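Local coordinates for FAD-binding PCMH-type domain-containing protein (Gibberella zeae, PDB 6YJO) that probably oxidises oligosaccharides with the help of an FAD cofactor attached covalently to the protein, at residues A[348-359]-A[438-449]; A[262-271]-A[385-393]. All blocks are in the same frame, centred on the assembly; numbering follows the deposited sequence.

Contact 1: residues A[348-359]-A[438-449]; sequences TSLMTKALTRNQ and LKRFRDSVTKTM
Leu350 pushes its two methyl groups into a hollow of helix 431-446 lined by Arg442, Val445 and Thr446. This is a helix packed lengthwise on the outermost strand, 346-352, of the seven-stranded antiparallel sheet of an alpha+beta domain; strand 348-352 and helix 438-446 run nearly parallel, their axes 9° apart in direction and 9.3 Å apart at closest approach. CD1 of Leu350 meets Val445 CG1 at 3.7 Å as the two chains slide past each other in opposite directions, while its CD2 comes equally near Thr446 CG2. A forked leucine suits a hollow with two such walls. Val445 is in turn a bump: its CG1, anti to the backbone N (chi1 167°), sits among Leu350, Thr352 CG2 and Leu355 CD2, the last at 3.9 Å. The methyl CE of Met449, on a flexible unbranched chain, fills in beside Thr352 and Leu355.

Arg442 crosses Leu350 at about a right angle with its aliphatic stem, and its CD reaches Thr348 OG1 at 3.6 Å. Asp462 answers both polar ends, salt-bridging the guanidinium and hydrogen-bonding the threonine hydroxyl. Gln359 closes the far end, with CG against Val445 O and NE2 3.5 Å from Thr448 CG2. It also forms a capping box with Thr356: Gln359 OE1 accepts from Thr356 N at 2.9 Å in a nearly straight bond, the nitrogen lying well above the carbonyl plane.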
# COMPACT_ATOMS: atom_id res chain seq x y z
N THR A 348 -2.83 -11.64 -0.60
CA THR A 348 -2.25 -11.68 0.73
C THR A 348 -0.76 -11.37 0.59
O THR A 348 -0.23 -11.29 -0.52
CB THR A 348 -2.48 -13.04 1.41
OG1 THR A 348 -1.95 -13.00 2.74
CG2 THR A 348 -1.82 -14.17 0.62
N SER A 349 -0.10 -11.20 1.73
CA SER A 349 1.27 -10.72 1.75
C SER A 349 2.08 -11.45 2.82
O SER A 349 1.54 -12.22 3.63
CB SER A 349 1.33 -9.21 2.02
OG SER A 349 0.70 -8.89 3.25
N LEU A 350 3.39 -11.20 2.80
CA LEU A 350 4.28 -11.60 3.87
C LEU A 350 5.39 -10.56 3.98
O LEU A 350 5.77 -9.94 2.99
CB LEU A 350 4.89 -12.99 3.64
CG LEU A 350 4.00 -14.20 3.90
CD1 LEU A 350 4.74 -15.47 3.51
CD2 LEU A 350 3.57 -14.25 5.36
N MET A 351 5.88 -10.37 5.20
CA MET A 351 7.00 -9.47 5.49
C MET A 351 8.04 -10.30 6.24
O MET A 351 8.18 -10.21 7.46
CB MET A 351 6.54 -8.25 6.31
CG MET A 351 5.57 -7.34 5.57
SD MET A 351 6.21 -5.67 5.31
CE MET A 351 7.65 -6.01 4.30
N THR A 352 8.79 -11.12 5.50
CA THR A 352 9.69 -12.10 6.07
C THR A 352 11.10 -11.54 6.24
O THR A 352 11.48 -10.55 5.62
CB THR A 352 9.77 -13.36 5.21
OG1 THR A 352 10.38 -13.05 3.95
CG2 THR A 352 8.40 -13.95 4.96
N LYS A 353 11.86 -12.21 7.10
CA LYS A 353 13.31 -12.15 7.07
C LYS A 353 13.84 -13.16 6.06
O LYS A 353 13.08 -13.91 5.44
CB LYS A 353 13.87 -12.43 8.47
CG LYS A 353 13.45 -11.41 9.51
CD LYS A 353 13.81 -11.87 10.92
CE LYS A 353 13.57 -10.78 11.95
NZ LYS A 353 14.61 -9.72 11.91
N ALA A 354 15.15 -13.16 5.88
CA ALA A 354 15.83 -14.17 5.08
C ALA A 354 15.33 -15.57 5.40
O ALA A 354 15.44 -16.04 6.54
CB ALA A 354 17.34 -14.09 5.33
N LEU A 355 14.75 -16.24 4.41
CA LEU A 355 14.33 -17.63 4.57
C LEU A 355 15.54 -18.56 4.66
O LEU A 355 16.59 -18.31 4.05
CB LEU A 355 13.44 -18.07 3.40
CG LEU A 355 11.95 -17.75 3.48
CD1 LEU A 355 11.68 -16.25 3.41
CD2 LEU A 355 11.21 -18.48 2.36
N THR A 356 15.38 -19.64 5.41
CA THR A 356 16.38 -20.69 5.49
C THR A 356 16.32 -21.57 4.25
O THR A 356 15.34 -21.56 3.50
CB THR A 356 16.17 -21.55 6.74
OG1 THR A 356 14.95 -22.29 6.60
CG2 THR A 356 16.09 -20.69 7.98
N ARG A 357 17.38 -22.35 4.03
CA ARG A 357 17.41 -23.28 2.90
C ARG A 357 16.14 -24.13 2.86
O ARG A 357 15.51 -24.28 1.81
CB ARG A 357 18.64 -24.18 2.97
CG ARG A 357 18.63 -25.31 1.94
CD ARG A 357 20.02 -25.79 1.57
NE ARG A 357 20.76 -24.79 0.79
CZ ARG A 357 20.69 -24.67 -0.54
NH1 ARG A 357 19.93 -25.47 -1.26
NH2 ARG A 357 21.41 -23.73 -1.14
N ASN A 358 15.75 -24.68 4.01
CA ASN A 358 14.61 -25.59 4.06
C ASN A 358 13.28 -24.86 3.91
O ASN A 358 12.31 -25.46 3.44
CB ASN A 358 14.64 -26.38 5.36
CG ASN A 358 15.96 -27.10 5.58
OD1 ASN A 358 16.68 -26.81 6.54
ND2 ASN A 358 16.29 -28.03 4.69
N GLN A 359 13.22 -23.59 4.30
CA GLN A 359 12.01 -22.80 4.09
C GLN A 359 11.81 -22.50 2.61
O GLN A 359 10.69 -22.59 2.10
CB GLN A 359 12.08 -21.51 4.91
CG GLN A 359 11.62 -21.70 6.34
CD GLN A 359 12.30 -20.74 7.30
OE1 GLN A 359 12.84 -19.72 6.90
NE2 GLN A 359 12.28 -21.08 8.59
N LEU A 438 -3.74 -19.46 -2.17
CA LEU A 438 -2.84 -18.41 -1.69
C LEU A 438 -2.40 -18.67 -0.25
O LEU A 438 -1.24 -18.43 0.10
CB LEU A 438 -3.50 -17.04 -1.81
CG LEU A 438 -3.68 -16.43 -3.21
CD1 LEU A 438 -3.89 -14.93 -3.11
CD2 LEU A 438 -2.51 -16.75 -4.13
N LYS A 439 -3.30 -19.17 0.59
CA LYS A 439 -2.92 -19.49 1.97
C LYS A 439 -1.95 -20.66 2.00
O LYS A 439 -1.00 -20.66 2.80
CB LYS A 439 -4.17 -19.80 2.80
CG LYS A 439 -3.89 -20.06 4.28
CD LYS A 439 -5.19 -20.14 5.08
CE LYS A 439 -4.94 -20.52 6.54
NZ LYS A 439 -5.29 -21.95 6.81
N ARG A 440 -2.17 -21.67 1.15
CA ARG A 440 -1.23 -22.79 1.08
C ARG A 440 0.16 -22.31 0.67
O ARG A 440 1.17 -22.81 1.18
CB ARG A 440 -1.76 -23.84 0.10
CG ARG A 440 -0.75 -24.89 -0.32
CD ARG A 440 -1.41 -26.06 -1.03
NE ARG A 440 -2.42 -25.63 -1.99
CZ ARG A 440 -3.69 -26.03 -2.01
NH1 ARG A 440 -4.15 -26.90 -1.13
NH2 ARG A 440 -4.51 -25.55 -2.94
N PHE A 441 0.24 -21.34 -0.25
CA PHE A 441 1.53 -20.76 -0.60
C PHE A 441 2.12 -20.01 0.59
O PHE A 441 3.29 -20.22 0.95
CB PHE A 441 1.39 -19.83 -1.80
CG PHE A 441 1.03 -20.52 -3.09
CD1 PHE A 441 1.23 -21.88 -3.25
CD2 PHE A 441 0.51 -19.79 -4.15
CE1 PHE A 441 0.90 -22.50 -4.45
CE2 PHE A 441 0.19 -20.40 -5.34
CZ PHE A 441 0.38 -21.76 -5.49
N ARG A 442 1.34 -19.12 1.19
CA ARG A 442 1.84 -18.31 2.30
C ARG A 442 2.31 -19.18 3.46
O ARG A 442 3.38 -18.93 4.03
CB ARG A 442 0.75 -17.32 2.74
CG ARG A 442 0.90 -16.79 4.16
CD ARG A 442 0.00 -15.58 4.41
NE ARG A 442 -0.91 -15.78 5.53
CZ ARG A 442 -2.19 -16.15 5.42
NH1 ARG A 442 -2.74 -16.35 4.22
NH2 ARG A 442 -2.93 -16.30 6.51
N ASP A 443 1.54 -20.20 3.81
CA ASP A 443 1.92 -21.05 4.94
C ASP A 443 3.19 -21.83 4.65
O ASP A 443 4.02 -22.03 5.55
CB ASP A 443 0.78 -22.00 5.29
CG ASP A 443 -0.45 -21.28 5.80
OD1 ASP A 443 -0.30 -20.15 6.31
OD2 ASP A 443 -1.56 -21.84 5.69
N SER A 444 3.36 -22.30 3.41
CA SER A 444 4.57 -23.04 3.05
C SER A 444 5.83 -22.26 3.39
O SER A 444 6.89 -22.86 3.60
CB SER A 444 4.54 -23.36 1.55
OG SER A 444 4.81 -22.21 0.78
N VAL A 445 5.74 -20.93 3.45
CA VAL A 445 6.89 -20.10 3.78
C VAL A 445 7.09 -20.03 5.29
O VAL A 445 8.22 -20.13 5.78
CB VAL A 445 6.70 -18.69 3.18
CG1 VAL A 445 7.70 -17.72 3.78
CG2 VAL A 445 6.82 -18.73 1.66
N THR A 446 6.01 -19.87 6.05
CA THR A 446 6.10 -19.48 7.45
C THR A 446 6.10 -20.66 8.42
O THR A 446 6.41 -20.46 9.60
CB THR A 446 4.93 -18.55 7.80
OG1 THR A 446 3.69 -19.21 7.52
CG2 THR A 446 5.02 -17.27 6.98
N LYS A 447 5.75 -21.86 7.96
CA LYS A 447 5.61 -23.01 8.86
C LYS A 447 6.78 -23.15 9.82
O LYS A 447 6.59 -23.27 11.04
CB LYS A 447 5.45 -24.29 8.03
CG LYS A 447 4.00 -24.61 7.67
CD LYS A 447 3.87 -25.87 6.82
CE LYS A 447 4.26 -27.12 7.58
NZ LYS A 447 3.73 -28.36 6.95
N THR A 448 8.01 -23.15 9.30
CA THR A 448 9.20 -23.35 10.12
C THR A 448 9.69 -22.08 10.81
O THR A 448 10.58 -22.15 11.65
CB THR A 448 10.32 -23.94 9.26
OG1 THR A 448 9.88 -25.17 8.68
CG2 THR A 448 11.58 -24.19 10.08
N MET A 449 9.11 -20.93 10.49
CA MET A 449 9.60 -19.65 10.98
C MET A 449 9.07 -19.37 12.38
O MET A 449 7.91 -19.65 12.69
CB MET A 449 9.17 -18.54 10.02
CG MET A 449 10.28 -17.60 9.58
SD MET A 449 9.68 -16.41 8.35
CE MET A 449 9.53 -17.47 6.91

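Contact 2: residues A[262-271]-A[385-393]; sequences MQKFAVTAPK and DLFGGPNSA
Leu386 presses its branched side chain against Ala266 and Met262, where the C-terminal part of helix 252-268 lies over the end of strand 380-386 in the antiparallel sheet. Followed outward, the leucine stays with Ala266 almost throughout: CB and CG are each 4.1 Å from Ala266 CB. At the tip the two methyls part. CD1 settles 3.7 Å from Ala266 CB and also touches the alanine CA, whereas CD2 lies between that methyl and Met262 CE, 3.7 Å from the latter. CG stands anti to the carbonyl carbon (chi1 -57°), which carries the fork to the helix surface. A small alanine lets the strand come close, and the methionine, bent at its last torsion, lays its terminal methyl across the leucine; Leu417 and Met275 of neighbouring strands also touch Leu386.

Beyond the strand, backbone polar groups come to the fore. Gly389 combines phi 100° with psi 176°, a backbone shape suited to glycine, and passes close to Val267 without a side chain in the way. It also opens a type I turn that runs to Ser392, in which Pro390 CD packs 3.9 Å from Val267 CG1 and Asn391 faces the end of the helix, its ND2 3.1 Å from Ala269 O. One water joins the segments, donating to Ala266 O and to Gly388 O (2.7 Å) and accepting from Asn391 N. Arg181 also donates to Ala266 O, and bonds to Pro270 O as well.

The division of labour is clear: apolar methyls seal the join at the sheet, while around the turn, where no clear direct hydrogen bond links the two segments, a water and an arginine supply partners for backbone groups around the helix end.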
# COMPACT_ATOMS: atom_id res chain seq x y z
N MET A 262 19.03 -14.61 -4.38
CA MET A 262 18.46 -13.27 -4.35
C MET A 262 18.48 -12.70 -2.94
O MET A 262 18.67 -11.49 -2.76
CB MET A 262 17.04 -13.28 -4.89
CG MET A 262 16.94 -13.00 -6.38
SD MET A 262 15.23 -12.93 -6.94
CE MET A 262 14.62 -11.54 -6.01
N GLN A 263 18.25 -13.54 -1.92
CA GLN A 263 18.37 -13.08 -0.54
C GLN A 263 19.74 -12.48 -0.29
O GLN A 263 19.86 -11.38 0.27
CB GLN A 263 18.11 -14.23 0.43
CG GLN A 263 16.80 -14.97 0.21
CD GLN A 263 16.36 -15.74 1.44
OE1 GLN A 263 15.31 -15.46 2.01
NE2 GLN A 263 17.17 -16.72 1.84
N LYS A 264 20.79 -13.19 -0.70
CA LYS A 264 22.15 -12.68 -0.53
C LYS A 264 22.33 -11.35 -1.26
O LYS A 264 22.89 -10.40 -0.71
CB LYS A 264 23.16 -13.71 -1.05
CG LYS A 264 23.02 -15.09 -0.41
CD LYS A 264 23.72 -16.17 -1.24
CE LYS A 264 25.24 -16.06 -1.15
NZ LYS A 264 25.90 -17.36 -1.45
N PHE A 265 21.83 -11.27 -2.50
CA PHE A 265 21.96 -10.05 -3.28
C PHE A 265 21.16 -8.91 -2.67
O PHE A 265 21.54 -7.74 -2.82
CB PHE A 265 21.52 -10.31 -4.72
CG PHE A 265 21.82 -9.19 -5.65
CD1 PHE A 265 23.12 -8.87 -5.98
CD2 PHE A 265 20.79 -8.45 -6.22
CE1 PHE A 265 23.41 -7.84 -6.85
CE2 PHE A 265 21.06 -7.42 -7.09
CZ PHE A 265 22.37 -7.11 -7.41
N ALA A 266 20.05 -9.22 -2.00
CA ALA A 266 19.26 -8.18 -1.34
C ALA A 266 20.01 -7.52 -0.20
O ALA A 266 19.68 -6.40 0.19
CB ALA A 266 17.94 -8.76 -0.83
N VAL A 267 21.03 -8.20 0.34
CA VAL A 267 21.80 -7.63 1.44
C VAL A 267 22.91 -6.73 0.92
O VAL A 267 23.24 -5.71 1.54
CB VAL A 267 22.37 -8.77 2.32
CG1 VAL A 267 23.23 -8.20 3.45
CG2 VAL A 267 21.24 -9.63 2.87
N THR A 268 23.50 -7.08 -0.22
CA THR A 268 24.74 -6.45 -0.67
C THR A 268 24.56 -5.44 -1.79
O THR A 268 25.44 -4.59 -1.97
CB THR A 268 25.73 -7.53 -1.14
OG1 THR A 268 25.12 -8.31 -2.18
CG2 THR A 268 26.13 -8.44 0.00
N ALA A 269 23.47 -5.49 -2.55
CA ALA A 269 23.36 -4.66 -3.73
C ALA A 269 23.35 -3.18 -3.36
O ALA A 269 22.95 -2.81 -2.25
CB ALA A 269 22.09 -5.01 -4.51
N PRO A 270 23.81 -2.30 -4.26
CA PRO A 270 23.77 -0.87 -3.97
C PRO A 270 22.34 -0.38 -3.73
O PRO A 270 21.36 -1.01 -4.13
CB PRO A 270 24.36 -0.23 -5.23
CG PRO A 270 25.20 -1.30 -5.83
CD PRO A 270 24.48 -2.58 -5.54
N LYS A 271 22.24 0.78 -3.07
CA LYS A 271 20.93 1.36 -2.80
C LYS A 271 20.30 1.96 -4.05
O LYS A 271 19.08 2.15 -4.07
CB LYS A 271 21.05 2.43 -1.70
CG LYS A 271 21.60 3.76 -2.17
CD LYS A 271 21.85 4.69 -0.99
CE LYS A 271 22.57 5.95 -1.41
NZ LYS A 271 23.92 5.65 -1.97
N ASP A 385 9.36 -8.42 -3.43
CA ASP A 385 10.23 -7.25 -3.49
C ASP A 385 11.42 -7.43 -2.57
O ASP A 385 11.31 -8.02 -1.49
CB ASP A 385 9.46 -5.99 -3.09
CG ASP A 385 8.39 -5.62 -4.09
OD1 ASP A 385 8.74 -5.11 -5.17
OD2 ASP A 385 7.19 -5.82 -3.79
N LEU A 386 12.58 -6.93 -3.00
CA LEU A 386 13.72 -6.78 -2.11
C LEU A 386 13.48 -5.51 -1.29
O LEU A 386 13.56 -4.40 -1.82
CB LEU A 386 15.02 -6.74 -2.89
CG LEU A 386 15.27 -7.96 -3.79
CD1 LEU A 386 16.72 -8.01 -4.26
CD2 LEU A 386 14.89 -9.27 -3.09
N PHE A 387 13.20 -5.69 -0.00
CA PHE A 387 12.56 -4.67 0.83
C PHE A 387 13.53 -3.97 1.78
O PHE A 387 13.53 -2.74 1.86
CB PHE A 387 11.43 -5.32 1.63
CG PHE A 387 10.66 -4.36 2.49
CD1 PHE A 387 9.60 -3.65 1.97
CD2 PHE A 387 10.98 -4.21 3.82
CE1 PHE A 387 8.88 -2.78 2.76
CE2 PHE A 387 10.26 -3.34 4.62
CZ PHE A 387 9.21 -2.62 4.09
N GLY A 388 14.32 -4.74 2.53
CA GLY A 388 15.16 -4.17 3.57
C GLY A 388 16.63 -4.47 3.41
O GLY A 388 17.14 -4.58 2.29
N GLY A 389 17.34 -4.60 4.53
CA GLY A 389 18.76 -4.84 4.53
C GLY A 389 19.56 -3.58 4.77
O GLY A 389 19.02 -2.48 4.88
N PRO A 390 20.89 -3.72 4.88
CA PRO A 390 21.72 -2.55 5.21
C PRO A 390 21.67 -1.44 4.17
O PRO A 390 21.82 -0.27 4.52
CB PRO A 390 23.13 -3.14 5.32
CG PRO A 390 22.91 -4.60 5.59
CD PRO A 390 21.67 -4.96 4.83
N ASN A 391 21.46 -1.77 2.89
CA ASN A 391 21.51 -0.79 1.81
C ASN A 391 20.13 -0.31 1.38
O ASN A 391 20.03 0.45 0.41
CB ASN A 391 22.27 -1.38 0.62
CG ASN A 391 23.77 -1.41 0.84
OD1 ASN A 391 24.36 -0.43 1.29
ND2 ASN A 391 24.40 -2.53 0.51
N SER A 392 19.07 -0.73 2.07
CA SER A 392 17.74 -0.20 1.83
C SER A 392 17.51 1.02 2.72
O SER A 392 17.87 1.02 3.90
CB SER A 392 16.67 -1.26 2.12
OG SER A 392 15.37 -0.70 2.04
N ALA A 393 16.90 2.06 2.14
CA ALA A 393 16.61 3.27 2.90
C ALA A 393 15.47 3.06 3.88
O ALA A 393 15.29 3.88 4.79
CB ALA A 393 16.28 4.42 1.95
O HOH W 1 19.71 -3.84 1.75

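Overall arrangement
Contacts 1 and 2, with centres 18 Å apart, join different helices to one seven-stranded antiparallel sheet: strand 346-352 forms its edge, and strand 380-386 lies two places in, beyond 417-423. Their segments alternate along the chain (262-271, 348-359, 385-393, 438-449), so the two connections interlock and helix 357-371 leads from one contact towards the other. They also touch, through a probable hydrogen bond from Leu355 N to Gln263 OE1 and through Met351 CE packed on Phe387 CZ. Contact 1 comes nearer the cofactor: the side chain of Ser349 is about 9 Å from FAD, and that of Leu386 in contact 2 about 13 Å.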